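Local coordinates for protein beta-galactosidase (Bacteroides thetaiotaomicron, PDB 5MUJ) that probably hydrolyses sugar linkages in side chain B of the plant pectin rhamnogalacturonan II, a glycan it binds in a central pocket, at residues T269-A274 against Y287-E292. Residues are numbered along the deposited sequence; the frame is centred on the assembly and turned at random.
Sequences TITGDA and YFSAFE
Phe288 has CG between the backbone N and the carbonyl carbon (chi1 89°), a torsion that sets CG on the sheet face it shares with Ile270; Gly272 N lies over one face of the ring. Ile270 CG2, anti to its backbone N, meets that ring obliquely, 3.5 Å from Phe288 CZ. At the ring's edge, Asp273 OD1 stands 3.6 Å from Phe288 CE1, with the carboxylate and ring planes 87° apart. On the other face of the sheet, Ser289 OG donates to Ile270 O (2.7 Å), which also accepts from Ala290 N; the two donors reach the oxygen from opposite faces of its carbonyl plane. Gly272 N to Phe288 O (2.9 Å) and Ile270 N to Ala290 O are among the backbone bonds pairing the first two strands, 270-279 and 282-290, of one four-stranded antiparallel blade in a five-bladed beta-propeller. Ile270, Ala290 and Phe291 line its glycan pocket; the nearest atoms of the Phe291 side chain and a bound arabinopyranose are about 3 Å apart. Beyond the Ile270–Ala290 pair, Thr269 OG1 donates to Phe291 O (2.8 Å), tilted 34° from the carbonyl plane. An alanine at Thr269 would probably leave Phe291 O without this hydroxyl donor and open a gap where CG2 packs 3.8 Å from Ser289 OG.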
loop_
_atom_site.group_PDB
_atom_site.type_symbol
_atom_site.label_atom_id
_atom_site.label_comp_id
_atom_site.label_asym_id
_atom_site.label_seq_id
_atom_site.Cartn_x
_atom_site.Cartn_y
_atom_site.Cartn_z
ATOM N N THR A 269 -12.712 0.914 -12.710
ATOM C CA THR A 269 -11.278 1.304 -12.605
ATOM C C THR A 269 -10.886 1.479 -11.150
ATOM O O THR A 269 -11.669 2.040 -10.349
ATOM C CB THR A 269 -10.982 2.631 -13.328
ATOM O OG1 THR A 269 -11.364 2.500 -14.698
ATOM C CG2 THR A 269 -9.496 3.026 -13.239
ATOM N N ILE A 270 -9.668 1.033 -10.823
ATOM C CA ILE A 270 -9.154 1.110 -9.481
ATOM C C ILE A 270 -8.062 2.136 -9.472
ATOM O O ILE A 270 -7.187 2.105 -10.325
ATOM C CB ILE A 270 -8.616 -0.248 -9.002
ATOM C CG1 ILE A 270 -9.774 -1.224 -8.807
ATOM C CG2 ILE A 270 -7.897 -0.123 -7.679
ATOM C CD1 ILE A 270 -9.341 -2.663 -8.553
ATOM N N THR A 271 -8.097 3.004 -8.481
ATOM C CA THR A 271 -7.023 3.911 -8.150
ATOM C C THR A 271 -6.770 3.652 -6.672
ATOM O O THR A 271 -7.704 3.772 -5.841
ATOM C CB THR A 271 -7.396 5.396 -8.358
ATOM O OG1 THR A 271 -7.842 5.610 -9.711
ATOM C CG2 THR A 271 -6.208 6.330 -8.021
ATOM N N GLY A 272 -5.520 3.293 -6.337
ATOM C CA GLY A 272 -5.253 3.045 -4.967
ATOM C C GLY A 272 -3.828 2.900 -4.489
ATOM O O GLY A 272 -2.865 3.295 -5.144
ATOM N N ASP A 273 -3.760 2.351 -3.291
ATOM C CA ASP A 273 -2.535 2.230 -2.523
ATOM C C ASP A 273 -1.647 3.464 -2.621
ATOM O O ASP A 273 -0.484 3.399 -3.003
ATOM C CB ASP A 273 -1.808 0.917 -2.861
ATOM C CG ASP A 273 -2.608 -0.327 -2.421
ATOM O OD1 ASP A 273 -3.859 -0.238 -2.264
ATOM O OD2 ASP A 273 -1.987 -1.391 -2.183
ATOM N N ALA A 274 -2.200 4.587 -2.219
ATOM C CA ALA A 274 -1.497 5.833 -2.156
ATOM C C ALA A 274 -0.355 5.746 -1.140
ATOM O O ALA A 274 -0.559 5.334 0.010
ATOM C CB ALA A 274 -2.428 6.996 -1.833
ATOM N N TYR A 287 1.082 5.707 -6.679
ATOM C CA TYR A 287 -0.199 4.976 -6.635
ATOM C C TYR A 287 -0.249 3.937 -7.736
ATOM O O TYR A 287 0.521 4.025 -8.727
ATOM C CB TYR A 287 -1.364 5.976 -6.727
ATOM C CG TYR A 287 -1.616 6.539 -8.088
ATOM C CD1 TYR A 287 -2.512 5.904 -8.959
ATOM C CD2 TYR A 287 -0.998 7.714 -8.510
ATOM C CE1 TYR A 287 -2.768 6.436 -10.227
ATOM C CE2 TYR A 287 -1.252 8.250 -9.766
ATOM C CZ TYR A 287 -2.143 7.597 -10.611
ATOM O OH TYR A 287 -2.376 8.128 -11.853
ATOM N N PHE A 288 -1.141 2.964 -7.598
ATOM C CA PHE A 288 -1.437 2.011 -8.666
ATOM C C PHE A 288 -2.823 2.247 -9.216
ATOM O O PHE A 288 -3.747 2.782 -8.523
ATOM C CB PHE A 288 -1.315 0.527 -8.284
ATOM C CG PHE A 288 -2.573 -0.147 -7.726
ATOM C CD1 PHE A 288 -2.920 -0.032 -6.363
ATOM C CD2 PHE A 288 -3.374 -0.974 -8.515
ATOM C CE1 PHE A 288 -3.996 -0.685 -5.838
ATOM C CE2 PHE A 288 -4.552 -1.584 -7.989
ATOM C CZ PHE A 288 -4.826 -1.456 -6.653
ATOM N N SER A 289 -2.977 1.810 -10.451
ATOM C CA SER A 289 -4.273 1.765 -11.075
ATOM C C SER A 289 -4.448 0.433 -11.771
ATOM O O SER A 289 -3.476 -0.188 -12.195
ATOM C CB SER A 289 -4.425 2.918 -12.056
ATOM O OG SER A 289 -5.785 3.034 -12.484
ATOM N N ALA A 290 -5.675 -0.037 -11.851
ATOM C CA ALA A 290 -6.015 -1.251 -12.586
ATOM C C ALA A 290 -7.276 -1.002 -13.376
ATOM O O ALA A 290 -8.141 -0.191 -12.940
ATOM C CB ALA A 290 -6.186 -2.470 -11.689
ATOM N N PHE A 291 -7.411 -1.710 -14.499
ATOM C CA PHE A 291 -8.642 -1.640 -15.345
ATOM C C PHE A 291 -8.911 -0.197 -15.755
ATOM O O PHE A 291 -10.069 0.254 -15.798
ATOM C CB PHE A 291 -9.836 -2.294 -14.644
ATOM C CG PHE A 291 -9.499 -3.615 -14.038
ATOM C CD1 PHE A 291 -8.985 -4.633 -14.835
ATOM C CD2 PHE A 291 -9.580 -3.815 -12.657
ATOM C CE1 PHE A 291 -8.603 -5.848 -14.276
ATOM C CE2 PHE A 291 -9.199 -5.026 -12.098
ATOM C CZ PHE A 291 -8.700 -6.037 -12.907
ATOM N N GLU A 292 -7.832 0.516 -16.070
ATOM C CA GLU A 292 -7.887 1.849 -16.681
ATOM C C GLU A 292 -8.004 1.673 -18.207
ATOM O O GLU A 292 -7.144 1.066 -18.822
ATOM C CB GLU A 292 -6.609 2.618 -16.306
ATOM C CG GLU A 292 -6.317 3.905 -17.016
ATOM C CD GLU A 292 -7.522 4.818 -17.150
ATOM O OE1 GLU A 292 -8.166 5.103 -16.126
ATOM O OE2 GLU A 292 -7.791 5.268 -18.276
#